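Local coordinates for protein methanogen homoaconitase large subunit (Methanocaldococcus jannaschii, PDB 4KP2) that forms the large, iron-sulfur subunit of a hydro-lyase that interconverts (R)-homocitrate, cis-homoaconitate and homoisocitrate in 2-oxosuberate biosynthesis, at residues V393-T404 with M412-S423. Residues are numbered along the deposited sequence; the frame is centred on the assembly and turned at random.
Sequences VLAEGEICLSTT and MGHINSYIYLAS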
ATOM      1  N   VAL A 393      -6.241  -3.315  -9.153  1.00 58.55           N
ATOM      2  CA  VAL A 393      -7.092  -4.046 -10.086  1.00 58.10           C
ATOM      3  C   VAL A 393      -7.646  -3.160 -11.202  1.00 58.42           C
ATOM      4  O   VAL A 393      -8.089  -2.038 -10.959  1.00 54.29           O
ATOM      5  CB  VAL A 393      -8.253  -4.739  -9.339  1.00 53.14           C
ATOM      6  CG1 VAL A 393      -9.179  -5.450 -10.311  1.00 60.16           C
ATOM      7  CG2 VAL A 393      -7.705  -5.715  -8.313  1.00 50.86           C
ATOM      8  N   LEU A 394      -7.609  -3.676 -12.428  1.00 59.74           N
ATOM      9  CA  LEU A 394      -8.113  -2.955 -13.590  1.00 60.45           C
ATOM     10  C   LEU A 394      -9.602  -3.193 -13.808  1.00 64.58           C
ATOM     11  O   LEU A 394     -10.133  -4.241 -13.445  1.00 65.15           O
ATOM     12  CB  LEU A 394      -7.353  -3.377 -14.846  1.00 52.05           C
ATOM     13  CG  LEU A 394      -5.848  -3.131 -14.868  1.00 50.80           C
ATOM     14  CD1 LEU A 394      -5.264  -3.652 -16.168  1.00 56.61           C
ATOM     15  CD2 LEU A 394      -5.557  -1.652 -14.699  1.00 55.18           C
ATOM     16  N   ALA A 395     -10.266  -2.214 -14.411  1.00 64.51           N
ATOM     17  CA  ALA A 395     -11.673  -2.345 -14.762  1.00 61.37           C
ATOM     18  C   ALA A 395     -11.804  -2.706 -16.235  1.00 65.75           C
ATOM     19  O   ALA A 395     -10.805  -2.887 -16.932  1.00 62.79           O
ATOM     20  CB  ALA A 395     -12.419  -1.057 -14.462  1.00 57.40           C
ATOM     21  N   GLU A 396     -13.042  -2.804 -16.709  1.00 66.13           N
ATOM     22  CA  GLU A 396     -13.298  -3.178 -18.094  1.00 67.04           C
ATOM     23  C   GLU A 396     -12.895  -2.072 -19.062  1.00 61.95           C
ATOM     24  O   GLU A 396     -13.364  -0.939 -18.958  1.00 63.86           O
ATOM     25  CB  GLU A 396     -14.772  -3.535 -18.290  1.00 70.31           C
ATOM     26  CG  GLU A 396     -15.096  -4.035 -19.686  1.00 69.52           C
ATOM     27  CD  GLU A 396     -16.529  -4.502 -19.820  1.00 76.18           C
ATOM     28  OE1 GLU A 396     -17.311  -4.309 -18.867  1.00 74.40           O
ATOM     29  OE2 GLU A 396     -16.871  -5.065 -20.881  1.00 81.03           O
ATOM     30  N   GLY A 397     -12.022  -2.411 -20.005  1.00 63.39           N
ATOM     31  CA  GLY A 397     -11.565  -1.463 -21.005  1.00 57.82           C
ATOM     32  C   GLY A 397     -10.423  -0.600 -20.510  1.00 58.81           C
ATOM     33  O   GLY A 397      -9.986   0.322 -21.198  1.00 59.33           O
ATOM     34  N   GLU A 398      -9.935  -0.902 -19.312  1.00 56.59           N
ATOM     35  CA  GLU A 398      -8.860  -0.127 -18.708  1.00 55.64           C
ATOM     36  C   GLU A 398      -7.494  -0.696 -19.084  1.00 55.91           C
ATOM     37  O   GLU A 398      -7.288  -1.911 -19.057  1.00 56.74           O
ATOM     38  CB  GLU A 398      -9.031  -0.084 -17.189  1.00 61.40           C
ATOM     39  CG  GLU A 398      -8.120   0.903 -16.487  1.00 63.64           C
ATOM     40  CD  GLU A 398      -8.613   1.258 -15.100  1.00 72.42           C
ATOM     41  OE1 GLU A 398      -9.619   0.666 -14.656  1.00 66.73           O
ATOM     42  OE2 GLU A 398      -7.999   2.135 -14.457  1.00 73.55           O
ATOM     43  N   ILE A 399      -6.566   0.189 -19.434  1.00 51.93           N
ATOM     44  CA  ILE A 399      -5.244  -0.221 -19.897  1.00 59.06           C
ATOM     45  C   ILE A 399      -4.156   0.105 -18.878  1.00 55.66           C
ATOM     46  O   ILE A 399      -4.118   1.205 -18.324  1.00 53.22           O
ATOM     47  CB  ILE A 399      -4.899   0.446 -21.245  1.00 54.88           C
ATOM     48  CG1 ILE A 399      -5.900   0.025 -22.321  1.00 53.90           C
ATOM     49  CG2 ILE A 399      -3.486   0.095 -21.678  1.00 53.77           C
ATOM     50  CD1 ILE A 399      -5.583   0.567 -23.695  1.00 45.17           C
ATOM     51  N   CYS A 400      -3.270  -0.856 -18.634  1.00 52.78           N
ATOM     52  CA  CYS A 400      -2.169  -0.665 -17.698  1.00 51.97           C
ATOM     53  C   CYS A 400      -0.808  -0.938 -18.331  1.00 55.57           C
ATOM     54  O   CYS A 400      -0.618  -1.942 -19.014  1.00 55.34           O
ATOM     55  CB  CYS A 400      -2.350  -1.554 -16.466  1.00 53.41           C
ATOM     56  SG  CYS A 400      -0.938  -1.556 -15.337  1.00 49.78           S
ATOM     57  N   LEU A 401       0.136  -0.031 -18.096  1.00 52.64           N
ATOM     58  CA  LEU A 401       1.515  -0.231 -18.518  1.00 44.27           C
ATOM     59  C   LEU A 401       2.348  -0.651 -17.315  1.00 52.50           C
ATOM     60  O   LEU A 401       2.558   0.136 -16.392  1.00 54.65           O
ATOM     61  CB  LEU A 401       2.086   1.047 -19.131  1.00 47.58           C
ATOM     62  CG  LEU A 401       3.550   0.967 -19.569  1.00 55.63           C
ATOM     63  CD1 LEU A 401       3.727  -0.069 -20.665  1.00 50.08           C
ATOM     64  CD2 LEU A 401       4.052   2.321 -20.029  1.00 50.08           C
ATOM     65  N   SER A 402       2.821  -1.892 -17.328  1.00 54.39           N
ATOM     66  CA  SER A 402       3.511  -2.447 -16.169  1.00 54.97           C
ATOM     67  C   SER A 402       4.957  -2.839 -16.457  1.00 51.01           C
ATOM     68  O   SER A 402       5.342  -3.044 -17.608  1.00 46.38           O
ATOM     69  CB  SER A 402       2.746  -3.657 -15.629  1.00 45.61           C
ATOM     70  OG  SER A 402       3.414  -4.222 -14.518  1.00 46.23           O
ATOM     71  N   THR A 403       5.751  -2.939 -15.396  1.00 49.02           N
ATOM     72  CA  THR A 403       7.129  -3.396 -15.501  1.00 46.49           C
ATOM     73  C   THR A 403       7.221  -4.859 -15.088  1.00 47.40           C
ATOM     74  O   THR A 403       8.310  -5.385 -14.869  1.00 52.97           O
ATOM     75  CB  THR A 403       8.076  -2.564 -14.620  1.00 45.78           C
ATOM     76  OG1 THR A 403       7.680  -2.680 -13.248  1.00 51.56           O
ATOM     77  CG2 THR A 403       8.041  -1.102 -15.033  1.00 41.28           C
ATOM     78  N   THR A 404       6.065  -5.508 -14.983  1.00 53.06           N
ATOM     79  CA  THR A 404       5.998  -6.921 -14.629  1.00 54.69           C
ATOM     80  C   THR A 404       6.384  -7.816 -15.802  1.00 54.19           C
ATOM     81  O   THR A 404       6.903  -7.346 -16.815  1.00 51.92           O
ATOM     82  CB  THR A 404       4.592  -7.320 -14.140  1.00 53.77           C
ATOM     83  OG1 THR A 404       3.607  -6.834 -15.060  1.00 51.62           O
ATOM     84  CG2 THR A 404       4.321  -6.741 -12.762  1.00 47.17           C
ATOM     85  N   MET A 412      -4.753  -8.543 -14.507  1.00 55.68           N
ATOM     86  CA  MET A 412      -4.840  -7.536 -13.454  1.00 57.93           C
ATOM     87  C   MET A 412      -6.276  -7.149 -13.114  1.00 57.10           C
ATOM     88  O   MET A 412      -6.515  -6.088 -12.539  1.00 56.60           O
ATOM     89  CB  MET A 412      -4.041  -6.286 -13.831  1.00 55.84           C
ATOM     90  CG  MET A 412      -2.540  -6.457 -13.740  1.00 57.46           C
ATOM     91  SD  MET A 412      -1.662  -4.903 -13.993  1.00 57.89           S
ATOM     92  CE  MET A 412       0.031  -5.438 -13.773  1.00 49.51           C
ATOM     93  N   GLY A 413      -7.229  -8.003 -13.470  1.00 55.18           N
ATOM     94  CA  GLY A 413      -8.615  -7.753 -13.123  1.00 52.05           C
ATOM     95  C   GLY A 413      -9.621  -8.237 -14.146  1.00 58.36           C
ATOM     96  O   GLY A 413      -9.733  -9.436 -14.404  1.00 53.23           O
ATOM     97  N   HIS A 414     -10.361  -7.295 -14.724  1.00 62.74           N
ATOM     98  CA  HIS A 414     -11.423  -7.611 -15.669  1.00 56.05           C
ATOM     99  C   HIS A 414     -10.875  -8.339 -16.890  1.00 59.35           C
ATOM    100  O   HIS A 414      -9.763  -8.062 -17.339  1.00 64.50           O
ATOM    101  CB  HIS A 414     -12.143  -6.333 -16.099  1.00 60.50           C
ATOM    102  CG  HIS A 414     -13.534  -6.560 -16.604  1.00 63.44           C
ATOM    103  ND1 HIS A 414     -13.798  -7.061 -17.861  1.00 70.16           N
ATOM    104  CD2 HIS A 414     -14.738  -6.349 -16.023  1.00 60.67           C
ATOM    105  CE1 HIS A 414     -15.105  -7.151 -18.031  1.00 66.28           C
ATOM    106  NE2 HIS A 414     -15.698  -6.725 -16.930  1.00 65.17           N
ATOM    107  N   ILE A 415     -11.662  -9.268 -17.421  1.00 60.84           N
ATOM    108  CA  ILE A 415     -11.239 -10.080 -18.558  1.00 61.91           C
ATOM    109  C   ILE A 415     -11.091  -9.242 -19.830  1.00 64.94           C
ATOM    110  O   ILE A 415     -10.404  -9.640 -20.772  1.00 60.70           O
ATOM    111  CB  ILE A 415     -12.216 -11.255 -18.801  1.00 61.25           C
ATOM    112  CG1 ILE A 415     -11.576 -12.319 -19.696  1.00 54.25           C
ATOM    113  CG2 ILE A 415     -13.533 -10.754 -19.381  1.00 59.31           C
ATOM    114  CD1 ILE A 415     -10.317 -12.919 -19.118  1.00 56.67           C
ATOM    115  N   ASN A 416     -11.725  -8.075 -19.848  1.00 61.85           N
ATOM    116  CA  ASN A 416     -11.651  -7.186 -21.000  1.00 58.40           C
ATOM    117  C   ASN A 416     -10.701  -6.017 -20.765  1.00 62.98           C
ATOM    118  O   ASN A 416     -10.800  -4.983 -21.426  1.00 58.75           O
ATOM    119  CB  ASN A 416     -13.043  -6.676 -21.376  1.00 63.02           C
ATOM    120  CG  ASN A 416     -13.991  -7.797 -21.754  1.00 60.15           C
ATOM    121  OD1 ASN A 416     -13.575  -8.819 -22.301  1.00 51.94           O
ATOM    122  ND2 ASN A 416     -15.273  -7.611 -21.464  1.00 62.70           N
ATOM    123  N   SER A 417      -9.784  -6.189 -19.819  1.00 58.93           N
ATOM    124  CA  SER A 417      -8.775  -5.175 -19.535  1.00 56.18           C
ATOM    125  C   SER A 417      -7.508  -5.452 -20.338  1.00 53.00           C
ATOM    126  O   SER A 417      -7.335  -6.543 -20.882  1.00 51.31           O
ATOM    127  CB  SER A 417      -8.460  -5.134 -18.040  1.00 53.40           C
ATOM    128  OG  SER A 417      -8.045  -6.404 -17.568  1.00 56.97           O
ATOM    129  N   TYR A 418      -6.622  -4.464 -20.407  1.00 49.77           N
ATOM    130  CA  TYR A 418      -5.424  -4.581 -21.230  1.00 46.94           C
ATOM    131  C   TYR A 418      -4.153  -4.244 -20.460  1.00 52.80           C
ATOM    132  O   TYR A 418      -4.145  -3.354 -19.608  1.00 56.36           O
ATOM    133  CB  TYR A 418      -5.541  -3.690 -22.466  1.00 52.93           C
ATOM    134  CG  TYR A 418      -6.777  -3.962 -23.291  1.00 62.02           C
ATOM    135  CD1 TYR A 418      -6.773  -4.932 -24.285  1.00 55.93           C
ATOM    136  CD2 TYR A 418      -7.952  -3.251 -23.074  1.00 65.37           C
ATOM    137  CE1 TYR A 418      -7.903  -5.184 -25.041  1.00 64.13           C
ATOM    138  CE2 TYR A 418      -9.084  -3.495 -23.823  1.00 63.33           C
ATOM    139  CZ  TYR A 418      -9.055  -4.463 -24.805  1.00 64.66           C
ATOM    140  OH  TYR A 418     -10.183  -4.708 -25.553  1.00 60.46           O
ATOM    141  N   ILE A 419      -3.079  -4.964 -20.773  1.00 53.61           N
ATOM    142  CA  ILE A 419      -1.794  -4.771 -20.112  1.00 50.63           C
ATOM    143  C   ILE A 419      -0.678  -4.597 -21.137  1.00 48.70           C
ATOM    144  O   ILE A 419      -0.638  -5.298 -22.146  1.00 48.00           O
ATOM    145  CB  ILE A 419      -1.448  -5.966 -19.200  1.00 56.34           C
ATOM    146  CG1 ILE A 419      -2.568  -6.212 -18.189  1.00 55.35           C
ATOM    147  CG2 ILE A 419      -0.123  -5.740 -18.481  1.00 49.77           C
ATOM    148  CD1 ILE A 419      -2.312  -7.389 -17.280  1.00 42.85           C
ATOM    149  N   TYR A 420       0.222  -3.654 -20.880  1.00 52.45           N
ATOM    150  CA  TYR A 420       1.403  -3.472 -21.714  1.00 45.33           C
ATOM    151  C   TYR A 420       2.659  -3.575 -20.855  1.00 48.59           C
ATOM    152  O   TYR A 420       2.699  -3.059 -19.737  1.00 47.17           O
ATOM    153  CB  TYR A 420       1.362  -2.120 -22.427  1.00 52.16           C
ATOM    154  CG  TYR A 420       0.353  -2.033 -23.550  1.00 49.82           C
ATOM    155  CD1 TYR A 420      -1.002  -1.894 -23.284  1.00 51.11           C
ATOM    156  CD2 TYR A 420       0.758  -2.074 -24.878  1.00 49.17           C
ATOM    157  CE1 TYR A 420      -1.927  -1.808 -24.307  1.00 52.85           C
ATOM    158  CE2 TYR A 420      -0.160  -1.989 -25.909  1.00 48.67           C
ATOM    159  CZ  TYR A 420      -1.502  -1.856 -25.616  1.00 49.08           C
ATOM    160  OH  TYR A 420      -2.423  -1.770 -26.635  1.00 45.25           O
ATOM    161  N   LEU A 421       3.681  -4.245 -21.377  1.00 50.73           N
ATOM    162  CA  LEU A 421       4.925  -4.436 -20.638  1.00 46.14           C
ATOM    163  C   LEU A 421       6.043  -3.567 -21.202  1.00 48.60           C
ATOM    164  O   LEU A 421       6.245  -3.517 -22.414  1.00 53.69           O
ATOM    165  CB  LEU A 421       5.345  -5.906 -20.673  1.00 48.89           C
ATOM    166  CG  LEU A 421       4.353  -6.916 -20.099  1.00 49.45           C
ATOM    167  CD1 LEU A 421       4.885  -8.330 -20.256  1.00 55.56           C
ATOM    168  CD2 LEU A 421       4.068  -6.607 -18.639  1.00 55.61           C
ATOM    169  N   ALA A 422       6.772  -2.892 -20.318  1.00 44.80           N
ATOM    170  CA  ALA A 422       7.861  -2.018 -20.737  1.00 44.84           C
ATOM    171  C   ALA A 422       8.884  -1.801 -19.625  1.00 42.84           C
ATOM    172  O   ALA A 422       8.815  -2.430 -18.568  1.00 38.05           O
ATOM    173  CB  ALA A 422       7.314  -0.683 -21.222  1.00 44.81           C
ATOM    174  N   SER A 423       9.831  -0.905 -19.880  1.00 40.73           N
ATOM    175  CA  SER A 423      10.877  -0.587 -18.916  1.00 43.01           C
ATOM    176  C   SER A 423      10.401   0.507 -17.964  1.00 50.46           C
ATOM    177  O   SER A 423       9.476   1.249 -18.294  1.00 53.38           O
ATOM    178  CB  SER A 423      12.144  -0.134 -19.646  1.00 49.14           C
ATOM    179  OG  SER A 423      11.935   1.093 -20.321  1.00 51.23           O
TER
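H414 and E396 meet because each turns its CG anti to the backbone N (chi1 -157° and -176°), and the glutamate then runs on extended across the imidazole. CB of E396 sits 3.5 Å from the centroid of the H414 ring, a CH-pi contact almost on the ring normal, and the carboxylate stacks nearly parallel to the same ring. At the ring's edge, ND1 accepts the backbone N-H of N416 in plane, which fixes the rotation of the imidazole, while N416 ND2 reaches E396 OE2 at 3.1 Å from above the carboxylate plane. Losing the imidazole of H414 to an alanine is likely to take away the surface on which E396 lies and leave the backbone N-H of N416 without this acceptor.

Beyond these two turns, A395 to E398 and H414 to S417, the pair illustrates the parallel pattern, in which one residue bonds two on the neighbouring strand: C400 N takes Y418 O at 2.8 Å and C400 O receives Y420 N, after which Y420 O receives S402 N. One face carries I399 and L401 against the tyrosines, with I399 CG2 3.6 Å from Y420 CD1 and L401 CD1 packed on the Y420 CB. On the other, M412 lies extended alongside C400 and S402, its SD 3.7 Å from C400 SG and its CE against the S402 side chain. L394 CD1 packs on M412 CB.

T404, at the end of 393-404, lies beside C386, a predicted ligand of the iron-sulfur cluster. Strand 418-421 is the outermost of a five-stranded parallel sheet within this chain, with strand 294-296 lying against it, and 399-402 separates it from strand 317-320; the second subunit packs on V393, A395 and H414, while helix 424-433 touches L401 and T403.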